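Local atomic coordinates of multidrug resistance protein (Vibrio cholerae, PDB entry 1YC9), a protein that forms a trimeric outer-membrane channel of the TolC type, through which multidrug efflux pumps probably expel toxic compounds from the cell. Residues L366-I370 against L418-A422; Q194-V198 against Y398-L402; D32-L38 against I147-Y151; A380-L384 against A404-L408. The protein carries 1 engineered substitution. One frame throughout, in Å; residues are numbered along the deposited sequence.

Interaction 1: L366-I370 against L418-A422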
loop_
_atom_site.group_PDB
_atom_site.type_symbol
_atom_site.label_atom_id
_atom_site.label_comp_id
_atom_site.label_asym_id
_atom_site.label_seq_id
_atom_site.Cartn_x
_atom_site.Cartn_y
_atom_site.Cartn_z
ATOM N N LEU A 366 4.068 -9.056 30.789
ATOM C CA LEU A 366 4.335 -10.399 30.344
ATOM C C LEU A 366 4.551 -11.330 31.536
ATOM O O LEU A 366 4.022 -12.447 31.552
ATOM C CB LEU A 366 5.540 -10.474 29.419
ATOM C CG LEU A 366 5.801 -11.862 28.839
ATOM C CD1 LEU A 366 4.605 -12.462 28.082
ATOM C CD2 LEU A 366 6.970 -11.864 27.931
ATOM N N GLN A 367 5.308 -10.877 32.536
ATOM C CA GLN A 367 5.707 -11.830 33.594
ATOM C C GLN A 367 4.514 -12.397 34.344
ATOM O O GLN A 367 4.457 -13.582 34.572
ATOM C CB GLN A 367 6.750 -11.260 34.583
ATOM C CG GLN A 367 7.316 -12.380 35.518
ATOM C CD GLN A 367 7.939 -13.545 34.741
ATOM O OE1 GLN A 367 8.890 -13.373 33.947
ATOM N NE2 GLN A 367 7.368 -14.729 34.923
ATOM N N ALA A 368 3.558 -11.572 34.694
ATOM C CA ALA A 368 2.369 -12.009 35.403
ATOM C C ALA A 368 1.518 -12.945 34.564
ATOM O O ALA A 368 0.933 -13.898 35.112
ATOM C CB ALA A 368 1.589 -10.880 35.831
ATOM N N ARG A 369 1.392 -12.634 33.258
ATOM C CA ARG A 369 0.732 -13.563 32.318
ATOM C C ARG A 369 1.367 -14.955 32.333
ATOM O O ARG A 369 0.672 -15.974 32.481
ATOM C CB ARG A 369 0.735 -12.971 30.895
ATOM C CG ARG A 369 -0.159 -11.761 30.786
ATOM C CD ARG A 369 -0.292 -11.206 29.391
ATOM N NE ARG A 369 -0.966 -12.204 28.545
ATOM C CZ ARG A 369 -1.153 -12.038 27.242
ATOM N NH1 ARG A 369 -0.744 -10.928 26.668
ATOM N NH2 ARG A 369 -1.751 -12.990 26.525
ATOM N N ILE A 370 2.690 -14.997 32.206
ATOM C CA ILE A 370 3.437 -16.220 32.223
ATOM C C ILE A 370 3.222 -16.946 33.568
ATOM O O ILE A 370 2.966 -18.136 33.584
ATOM C CB ILE A 370 4.915 -15.935 31.961
ATOM C CG1 ILE A 370 5.113 -15.599 30.465
ATOM C CG2 ILE A 370 5.858 -17.116 32.411
ATOM C CD1 ILE A 370 6.596 -15.405 30.040
ATOM N N LEU A 418 3.415 -17.731 25.215
ATOM C CA LEU A 418 3.847 -16.585 26.077
ATOM C C LEU A 418 5.349 -16.506 26.271
ATOM O O LEU A 418 5.939 -15.407 26.330
ATOM C CB LEU A 418 3.134 -16.578 27.436
ATOM C CG LEU A 418 1.668 -16.154 27.449
ATOM C CD1 LEU A 418 1.065 -16.452 28.811
ATOM C CD2 LEU A 418 1.486 -14.650 27.161
ATOM N N GLN A 419 5.986 -17.666 26.376
ATOM C CA GLN A 419 7.452 -17.763 26.384
ATOM C C GLN A 419 8.051 -17.264 25.088
ATOM O O GLN A 419 9.003 -16.478 25.090
ATOM C CB GLN A 419 7.894 -19.198 26.661
ATOM C CG GLN A 419 7.539 -19.626 28.070
ATOM C CD GLN A 419 7.724 -21.102 28.331
ATOM O OE1 GLN A 419 7.667 -21.932 27.416
ATOM N NE2 GLN A 419 7.945 -21.433 29.599
ATOM N N SER A 420 7.458 -17.652 23.962
ATOM C CA SER A 420 7.845 -17.106 22.669
ATOM C C SER A 420 7.625 -15.606 22.566
ATOM O O SER A 420 8.424 -14.889 21.937
ATOM C CB SER A 420 7.073 -17.791 21.520
ATOM O OG SER A 420 7.389 -17.143 20.290
ATOM N N ARG A 421 6.571 -15.122 23.200
ATOM C CA ARG A 421 6.275 -13.725 23.230
ATOM C C ARG A 421 7.400 -12.904 23.849
ATOM O O ARG A 421 7.577 -11.747 23.470
ATOM C CB ARG A 421 4.952 -13.467 23.934
ATOM C CG ARG A 421 4.472 -12.045 23.944
ATOM C CD ARG A 421 3.065 -11.949 24.424
ATOM N NE ARG A 421 2.580 -10.591 24.556
ATOM C CZ ARG A 421 2.146 -9.876 23.512
ATOM N NH1 ARG A 421 2.169 -10.373 22.282
ATOM N NH2 ARG A 421 1.688 -8.657 23.700
ATOM N N ALA A 422 8.123 -13.483 24.793
ATOM C CA ALA A 422 9.259 -12.782 25.432
ATOM C C ALA A 422 10.318 -12.456 24.395
ATOM O O ALA A 422 10.848 -11.348 24.364
ATOM C CB ALA A 422 9.831 -13.612 26.552
#

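Interaction 2: Q194-V198 against Y398-L402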
loop_
_atom_site.group_PDB
_atom_site.type_symbol
_atom_site.label_atom_id
_atom_site.label_comp_id
_atom_site.label_asym_id
_atom_site.label_seq_id
_atom_site.Cartn_x
_atom_site.Cartn_y
_atom_site.Cartn_z
ATOM N N GLN A 194 -13.975 -42.309 22.079
ATOM C CA GLN A 194 -13.698 -40.916 22.401
ATOM C C GLN A 194 -12.213 -40.690 22.461
ATOM O O GLN A 194 -11.718 -39.701 21.889
ATOM C CB GLN A 194 -14.364 -40.530 23.707
ATOM C CG GLN A 194 -14.453 -39.016 23.930
ATOM C CD GLN A 194 -15.396 -38.349 22.981
ATOM O OE1 GLN A 194 -16.575 -38.361 23.202
ATOM N NE2 GLN A 194 -14.865 -37.775 21.898
ATOM N N ALA A 195 -11.502 -41.618 23.074
ATOM C CA ALA A 195 -10.070 -41.520 23.246
ATOM C C ALA A 195 -9.354 -41.605 21.934
ATOM O O ALA A 195 -8.324 -40.935 21.716
ATOM C CB ALA A 195 -9.562 -42.567 24.204
ATOM N N LYS A 196 -9.870 -42.454 21.045
ATOM C CA LYS A 196 -9.315 -42.551 19.712
ATOM C C LYS A 196 -9.590 -41.261 18.907
ATOM O O LYS A 196 -8.735 -40.835 18.157
ATOM C CB LYS A 196 -9.862 -43.784 19.005
ATOM C CG LYS A 196 -9.346 -45.056 19.609
ATOM C CD LYS A 196 -10.058 -46.288 18.979
ATOM C CE LYS A 196 -9.336 -47.562 19.358
ATOM N NZ LYS A 196 -8.108 -47.725 18.553
ATOM N N ALA A 197 -10.736 -40.639 19.135
ATOM C CA ALA A 197 -11.103 -39.401 18.464
ATOM C C ALA A 197 -10.151 -38.279 18.949
ATOM O O ALA A 197 -9.547 -37.552 18.115
ATOM C CB ALA A 197 -12.508 -39.048 18.748
ATOM N N VAL A 198 -9.937 -38.241 20.258
ATOM C CA VAL A 198 -8.976 -37.302 20.857
ATOM C C VAL A 198 -7.587 -37.483 20.242
ATOM O O VAL A 198 -6.968 -36.489 19.802
ATOM C CB VAL A 198 -8.934 -37.421 22.412
ATOM C CG1 VAL A 198 -7.739 -36.631 23.017
ATOM C CG2 VAL A 198 -10.207 -36.912 23.010
ATOM N N TYR A 398 -13.152 -42.051 32.683
ATOM C CA TYR A 398 -12.321 -41.609 31.579
ATOM C C TYR A 398 -12.568 -40.106 31.364
ATOM O O TYR A 398 -11.645 -39.376 31.094
ATOM C CB TYR A 398 -12.641 -42.377 30.281
ATOM C CG TYR A 398 -12.021 -41.695 29.076
ATOM C CD1 TYR A 398 -10.639 -41.527 28.993
ATOM C CD2 TYR A 398 -12.812 -41.171 28.073
ATOM C CE1 TYR A 398 -10.056 -40.850 27.913
ATOM C CE2 TYR A 398 -12.250 -40.505 26.988
ATOM C CZ TYR A 398 -10.880 -40.347 26.914
ATOM O OH TYR A 398 -10.331 -39.680 25.830
ATOM N N LEU A 399 -13.808 -39.668 31.487
ATOM C CA LEU A 399 -14.151 -38.273 31.301
ATOM C C LEU A 399 -13.282 -37.329 32.141
ATOM O O LEU A 399 -12.873 -36.273 31.661
ATOM C CB LEU A 399 -15.579 -38.010 31.693
ATOM C CG LEU A 399 -16.481 -37.287 30.712
ATOM C CD1 LEU A 399 -17.406 -36.402 31.486
ATOM C CD2 LEU A 399 -15.733 -36.505 29.620
ATOM N N ASP A 400 -13.007 -37.707 33.393
ATOM C CA ASP A 400 -12.153 -36.867 34.225
ATOM C C ASP A 400 -10.785 -36.742 33.625
ATOM O O ASP A 400 -10.175 -35.673 33.662
ATOM C CB ASP A 400 -12.062 -37.378 35.655
ATOM C CG ASP A 400 -13.393 -37.504 36.292
ATOM O OD1 ASP A 400 -14.253 -36.602 36.147
ATOM O OD2 ASP A 400 -13.692 -38.506 36.962
ATOM N N VAL A 401 -10.294 -37.847 33.069
ATOM C CA VAL A 401 -9.030 -37.869 32.397
ATOM C C VAL A 401 -9.064 -36.979 31.130
ATOM O O VAL A 401 -8.175 -36.170 30.928
ATOM C CB VAL A 401 -8.601 -39.281 32.058
ATOM C CG1 VAL A 401 -7.401 -39.248 31.200
ATOM C CG2 VAL A 401 -8.321 -40.091 33.382
ATOM N N LEU A 402 -10.083 -37.135 30.300
ATOM C CA LEU A 402 -10.177 -36.345 29.072
ATOM C C LEU A 402 -10.147 -34.847 29.370
ATOM O O LEU A 402 -9.463 -34.114 28.688
ATOM C CB LEU A 402 -11.445 -36.724 28.348
ATOM C CG LEU A 402 -11.869 -35.976 27.089
ATOM C CD1 LEU A 402 -12.636 -36.914 26.173
ATOM C CD2 LEU A 402 -12.735 -34.796 27.431
#

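Interaction 3: D32-L38 against I147-Y151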
loop_
_atom_site.group_PDB
_atom_site.type_symbol
_atom_site.label_atom_id
_atom_site.label_comp_id
_atom_site.label_asym_id
_atom_site.label_seq_id
_atom_site.Cartn_x
_atom_site.Cartn_y
_atom_site.Cartn_z
ATOM N N ASP A 32 22.473 -17.710 18.775
ATOM C CA ASP A 32 22.017 -18.709 17.826
ATOM C C ASP A 32 22.692 -18.517 16.480
ATOM O O ASP A 32 22.347 -17.626 15.675
ATOM C CB ASP A 32 20.496 -18.674 17.713
ATOM C CG ASP A 32 19.969 -19.747 16.834
ATOM O OD1 ASP A 32 18.794 -20.128 17.039
ATOM O OD2 ASP A 32 20.631 -20.299 15.916
ATOM N N ALA A 33 23.702 -19.343 16.200
ATOM C CA ALA A 33 24.458 -19.125 14.989
ATOM C C ALA A 33 23.775 -19.346 13.641
ATOM O O ALA A 33 24.060 -18.648 12.691
ATOM C CB ALA A 33 25.691 -20.097 14.995
ATOM N N GLN A 34 22.839 -20.273 13.552
ATOM C CA GLN A 34 21.668 -20.166 12.707
ATOM C C GLN A 34 21.035 -18.830 12.394
ATOM O O GLN A 34 20.991 -18.454 11.211
ATOM C CB GLN A 34 20.634 -21.259 12.955
ATOM C CG GLN A 34 19.851 -21.553 11.648
ATOM C CD GLN A 34 18.843 -22.628 11.784
ATOM O OE1 GLN A 34 18.019 -22.630 12.722
ATOM N NE2 GLN A 34 18.840 -23.517 10.819
ATOM N N LEU A 35 20.548 -18.156 13.412
ATOM C CA LEU A 35 19.947 -16.847 13.201
ATOM C C LEU A 35 20.981 -15.906 12.634
ATOM O O LEU A 35 20.755 -15.212 11.647
ATOM C CB LEU A 35 19.404 -16.315 14.510
ATOM C CG LEU A 35 18.766 -14.917 14.427
ATOM C CD1 LEU A 35 17.696 -14.910 13.334
ATOM C CD2 LEU A 35 18.183 -14.537 15.762
ATOM N N ASN A 36 22.149 -15.883 13.270
ATOM C CA ASN A 36 23.265 -15.073 12.793
ATOM C C ASN A 36 23.554 -15.273 11.331
ATOM O O ASN A 36 23.742 -14.313 10.613
ATOM C CB ASN A 36 24.545 -15.412 13.569
ATOM C CG ASN A 36 24.469 -15.000 14.994
ATOM O OD1 ASN A 36 23.513 -14.360 15.424
ATOM N ND2 ASN A 36 25.501 -15.359 15.760
ATOM N N HIS A 37 23.615 -16.527 10.899
ATOM C CA HIS A 37 23.938 -16.844 9.524
ATOM C C HIS A 37 22.847 -16.379 8.521
ATOM O O HIS A 37 23.164 -15.844 7.446
ATOM C CB HIS A 37 24.166 -18.331 9.350
ATOM C CG HIS A 37 25.120 -18.648 8.244
ATOM N ND1 HIS A 37 24.719 -18.781 6.930
ATOM C CD2 HIS A 37 26.466 -18.844 8.248
ATOM C CE1 HIS A 37 25.771 -19.039 6.170
ATOM N NE2 HIS A 37 26.842 -19.085 6.945
ATOM N N LEU A 38 21.586 -16.591 8.891
ATOM C CA LEU A 38 20.448 -16.134 8.087
ATOM C C LEU A 38 20.492 -14.623 7.894
ATOM O O LEU A 38 20.388 -14.149 6.776
ATOM C CB LEU A 38 19.126 -16.538 8.763
ATOM C CG LEU A 38 18.804 -18.027 8.695
ATOM C CD1 LEU A 38 17.678 -18.400 9.638
ATOM C CD2 LEU A 38 18.468 -18.415 7.285
ATOM N N ILE A 147 13.519 -11.082 9.319
ATOM C CA ILE A 147 14.107 -12.378 9.537
ATOM C C ILE A 147 14.011 -12.855 10.985
ATOM O O ILE A 147 13.542 -13.955 11.249
ATOM C CB ILE A 147 15.590 -12.422 9.018
ATOM C CG1 ILE A 147 15.652 -12.244 7.517
ATOM C CG2 ILE A 147 16.250 -13.723 9.449
ATOM C CD1 ILE A 147 16.980 -11.766 7.034
ATOM N N ALA A 148 14.385 -12.017 11.958
ATOM C CA ALA A 148 14.288 -12.394 13.357
ATOM C C ALA A 148 12.861 -12.713 13.791
ATOM O O ALA A 148 12.639 -13.656 14.536
ATOM C CB ALA A 148 14.856 -11.292 14.231
ATOM N N ASN A 149 11.882 -11.917 13.343
ATOM C CA ASN A 149 10.471 -12.159 13.650
ATOM C C ASN A 149 9.939 -13.453 13.019
ATOM O O ASN A 149 9.237 -14.200 13.706
ATOM C CB ASN A 149 9.583 -10.970 13.329
ATOM C CG ASN A 149 9.711 -9.860 14.374
ATOM O OD1 ASN A 149 9.477 -10.060 15.545
ATOM N ND2 ASN A 149 10.101 -8.706 13.930
ATOM N N ALA A 150 10.396 -13.755 11.806
ATOM C CA ALA A 150 10.040 -15.006 11.152
ATOM C C ALA A 150 10.671 -16.191 11.917
ATOM O O ALA A 150 10.024 -17.217 12.130
ATOM C CB ALA A 150 10.397 -14.977 9.701
ATOM N N TYR A 151 11.871 -15.957 12.454
ATOM C CA TYR A 151 12.586 -16.917 13.256
ATOM C C TYR A 151 11.924 -17.166 14.601
ATOM O O TYR A 151 11.824 -18.314 15.044
ATOM C CB TYR A 151 14.043 -16.469 13.411
ATOM C CG TYR A 151 15.022 -17.576 13.732
ATOM C CD1 TYR A 151 15.437 -18.471 12.759
ATOM C CD2 TYR A 151 15.561 -17.690 15.014
ATOM C CE1 TYR A 151 16.345 -19.479 13.044
ATOM C CE2 TYR A 151 16.474 -18.667 15.303
ATOM C CZ TYR A 151 16.859 -19.558 14.325
ATOM O OH TYR A 151 17.752 -20.522 14.631
#

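Interaction 4: A380-L384 against A404-L408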
loop_
_atom_site.group_PDB
_atom_site.type_symbol
_atom_site.label_atom_id
_atom_site.label_comp_id
_atom_site.label_asym_id
_atom_site.label_seq_id
_atom_site.Cartn_x
_atom_site.Cartn_y
_atom_site.Cartn_z
ATOM N N ALA A 380 -3.159 -28.081 36.312
ATOM C CA ALA A 380 -3.784 -29.008 35.403
ATOM C C ALA A 380 -2.989 -30.324 35.341
ATOM O O ALA A 380 -3.567 -31.411 35.160
ATOM C CB ALA A 380 -3.899 -28.328 33.986
ATOM N N GLU A 381 -1.671 -30.230 35.484
ATOM C CA GLU A 381 -0.823 -31.397 35.411
ATOM C C GLU A 381 -1.101 -32.272 36.642
ATOM O O GLU A 381 -1.273 -33.463 36.502
ATOM C CB GLU A 381 0.621 -31.003 35.402
ATOM C CG GLU A 381 1.536 -32.173 35.226
ATOM C CD GLU A 381 2.973 -31.760 35.154
ATOM O OE1 GLU A 381 3.227 -30.526 34.999
ATOM O OE2 GLU A 381 3.831 -32.674 35.253
ATOM N N GLN A 382 -1.208 -31.644 37.803
ATOM C CA GLN A 382 -1.661 -32.361 39.009
ATOM C C GLN A 382 -3.031 -32.986 38.834
ATOM O O GLN A 382 -3.259 -34.158 39.175
ATOM C CB GLN A 382 -1.673 -31.437 40.228
ATOM C CG GLN A 382 -1.891 -32.223 41.543
ATOM N N ALA A 383 -3.978 -32.230 38.287
ATOM C CA ALA A 383 -5.298 -32.751 38.041
ATOM C C ALA A 383 -5.277 -34.007 37.199
ATOM O O ALA A 383 -5.978 -34.956 37.529
ATOM C CB ALA A 383 -6.217 -31.703 37.437
ATOM N N LEU A 384 -4.455 -34.024 36.168
ATOM C CA LEU A 384 -4.375 -35.130 35.247
ATOM C C LEU A 384 -3.739 -36.327 35.944
ATOM O O LEU A 384 -4.178 -37.429 35.744
ATOM C CB LEU A 384 -3.506 -34.791 34.049
ATOM C CG LEU A 384 -3.311 -35.924 33.033
ATOM C CD1 LEU A 384 -4.637 -36.409 32.502
ATOM C CD2 LEU A 384 -2.440 -35.487 31.899
ATOM N N ALA A 404 -9.038 -33.225 32.051
ATOM C CA ALA A 404 -7.742 -32.831 32.520
ATOM C C ALA A 404 -6.681 -32.785 31.427
ATOM O O ALA A 404 -5.873 -31.895 31.397
ATOM C CB ALA A 404 -7.296 -33.774 33.676
ATOM N N GLU A 405 -6.654 -33.789 30.555
ATOM C CA GLU A 405 -5.717 -33.863 29.455
ATOM C C GLU A 405 -5.866 -32.604 28.568
ATOM O O GLU A 405 -4.891 -31.996 28.149
ATOM C CB GLU A 405 -6.049 -35.086 28.563
ATOM C CG GLU A 405 -5.405 -36.368 29.024
ATOM C CD GLU A 405 -5.616 -37.505 28.056
ATOM O OE1 GLU A 405 -6.564 -37.410 27.247
ATOM O OE2 GLU A 405 -4.825 -38.469 28.088
ATOM N N GLU A 406 -7.108 -32.262 28.296
ATOM C CA GLU A 406 -7.441 -31.146 27.388
ATOM C C GLU A 406 -7.014 -29.799 28.016
ATOM O O GLU A 406 -6.369 -28.950 27.353
ATOM C CB GLU A 406 -8.942 -31.164 27.180
ATOM C CG GLU A 406 -9.463 -30.000 26.375
ATOM C CD GLU A 406 -9.736 -30.368 24.974
ATOM O OE1 GLU A 406 -9.039 -31.271 24.439
ATOM O OE2 GLU A 406 -10.663 -29.743 24.438
ATOM N N SER A 407 -7.368 -29.629 29.285
ATOM C CA SER A 407 -7.028 -28.446 30.054
ATOM C C SER A 407 -5.512 -28.298 30.102
ATOM O O SER A 407 -5.003 -27.186 29.877
ATOM C CB SER A 407 -7.642 -28.522 31.466
ATOM O OG SER A 407 -7.027 -27.575 32.330
ATOM N N LEU A 408 -4.785 -29.397 30.358
ATOM C CA LEU A 408 -3.315 -29.380 30.387
ATOM C C LEU A 408 -2.701 -28.940 29.074
ATOM O O LEU A 408 -1.888 -28.056 29.027
ATOM C CB LEU A 408 -2.712 -30.719 30.794
ATOM C CG LEU A 408 -1.175 -30.782 30.774
ATOM C CD1 LEU A 408 -0.585 -29.768 31.745
ATOM C CD2 LEU A 408 -0.702 -32.181 31.088
HETATM O O HOH W 1 -5.877 -30.843 33.795
#

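Interaction 1: L366-I370 against L418-A422
L418 enters the gap between the two antiparallel helices and fills much of it. Its CB lies 3.7 Å from I370 CG1, while L418 CD2 is 3.9 Å from L366 CD1. L418 CD2 also lies over one face of the R369 guanidinium, 3.7 Å from R369 NH2, so the apolar seam continues under a charged group. Q419 points away and stays at the margin, with its backbone N 4.3 Å from I370 CD1. R421 turns back toward the partner helix. Its CD meets L366 CD1 at 4.0 Å, and its NE comes within 4.0 Å of R369 NH1. This approach of like charges is balanced by E211 of the second subunit, whose carboxylate forms salt bridges with both arginines. A422 closes the far end: its small CB, 3.6 Å from L366 CD2, leaves room for the leucine. The segment axes approach to 10.1 Å at 159°, and the CA atoms of I370 and L418 are only 6.2 Å apart. Apolar residues between the helices with charges beside them suit an antiparallel coiled coil, here in the helical barrel of a TolC-like outer membrane factor, where helices 326-391 and 398-433 pair and the arginines clasp the adjacent subunit.

Interaction 2: Q194-V198 against Y398-L402
Two helices of the periplasmic α-barrel of the TolC-type outer membrane factor run side by side here, their N-to-C directions only 13° apart. They belong to separate halves of the chain, helix 189-223 and helix 398-433, and the parallel course reflects the internal repeat of the family, in which each half contributes equivalent helices to the barrel. At 11.6 Å the segment axes are well separated, and the nearest CA atoms, those of A195 and L402, are 7.8 Å apart. Side chains must therefore bridge the space, and the buried surface is a modest 181 Å².

On the 398-402 side, the apolar contacts come from L402 and Y398. L402 CD1 lies 3.6 Å from Q194 CG and 4.0 Å from V198 CG2, joining two positions one helical turn apart. Y398 directs its ring, in a t rotamer, across the gap, where its CE2 is 3.9 Å from Q194 CB and its CZ 3.7 Å from A195 CB; L178 of helix 117-183 packs beside it. L399, on the same turn as Y398, packs on L399 of the second and third subunits.

Polar interactions lead out of the pair. The end of Q194 turns away, and its NE2 makes a weak hydrogen bond to S407 of the third subunit.

The phenol oxygen reaches furthest, with Y398 OH 3.2 Å from A195 CA and 4.0 Å from V198 CG2.

Interaction 3: D32-L38 against I147-Y151
The t rotamer of Y151 (chi1 -157°) sends its ring from helix 117-183 across to the start of the short helix 33-44, and most of the contact is built on that ring. At its tip Y151 OH donates a 2.7 Å hydrogen bond to D32 OD1. D32 is the N-cap residue, and its own t rotamer lets the carboxylate do two jobs: OD1 accepts the bond from the tyrosine hydroxyl, while D32 OD2 accepts a weak 3.3 Å capping bond from L35 N. The start of one helix is thus tied directly to the side of another.

Below the hydroxyl the ring is lined by leucines in different conformations. L35, with chi1 t and chi2 p, places CD1 over the ring face, 4.1 Å from the Y151 centroid, in a CH-pi contact. L38, with chi1 m and chi2 t, brings its CD1 to within 3.8 Å of Y151 CE1. The same L38 presents CB to I147 CG2 at 4.1 Å, and L35 CD1 lies 4.2 Å from A148 CA, where the small alanine leaves space.

The segment axes cross at 145°, 10.5 Å apart. Consistent with the equatorial region of TolC-type proteins, helix 33-44 and the loop with P237 and H238 pack against barrel helix 117-183: D32 OD1 also accepts from H238 N, P237 touches Y151, and helices 189-223 and 398-433 meet I147, A150 and A148.

Interaction 4: A380-L384 against A404-L408
Segments 380-384 and 404-408 run antiparallel, at 160°, with their helix axes only 8.5 Å apart. The register is tight at each end: the CA atoms of A380 and L408 are 5.1 Å apart, and those of L384 and A404 4.9 Å. Such closeness is possible because each short-range pair sets an alanine opposite a leucine. Both segments belong to one hairpin, that of helices 326-391 and 398-433, consistent with an antiparallel coiled coil here.

The methyl groups sit directly against the opposing backbone. A380 CB is 3.8 Å from L408 CA and 3.6 Å from S407 OG, and A404 CB lies 3.6 Å from L384 CA. L384 and L408 share the same rotamer (chi1 t, chi2 p) and meet at their tips, with L384 CD2 3.8 Å from L408 CD2. L384 CD1 reaches further, to E405 CG at 3.6 Å, while the carboxylate of E405 is held by T174 of helix 117-183. At the margin, E381 CB is 4.0 Å from L408 CD1.

A water sits between the backbones, hydrogen-bonded to A380 O at 2.7 Å and to A404 O at 2.6 Å, while the two carbonyl oxygens themselves lie 4.4 Å apart. The joint is therefore chiefly apolar and close-packed through small residues, with solvent serving carbonyls that do not meet directly; S407 OG looks outward, to a weak hydrogen bond with Q194 of the second subunit.

How the interactions relate
Interactions 1 and 4 join the same pair, helices 326-391 and 398-433, at two places whose centres are about 21 Å apart, and both are partly buried and touch the second subunit. Alanines bring the helices closer in interaction 4; in interaction 1 larger side chains hold them further apart beside arginines. Interactions 2 and 3 are buried. Interaction 2 connects helix 398-433 to the other half of the chain and touches interaction 4 directly, V401 O lying 3.9 Å from L384 CD1; across the subunit boundary, Q194 also meets S407 and A404 of another chain. Interaction 3 lies nearest the chain's centre, touched by no other subunit, and is distinguished by a direct hydrogen bond between its segments.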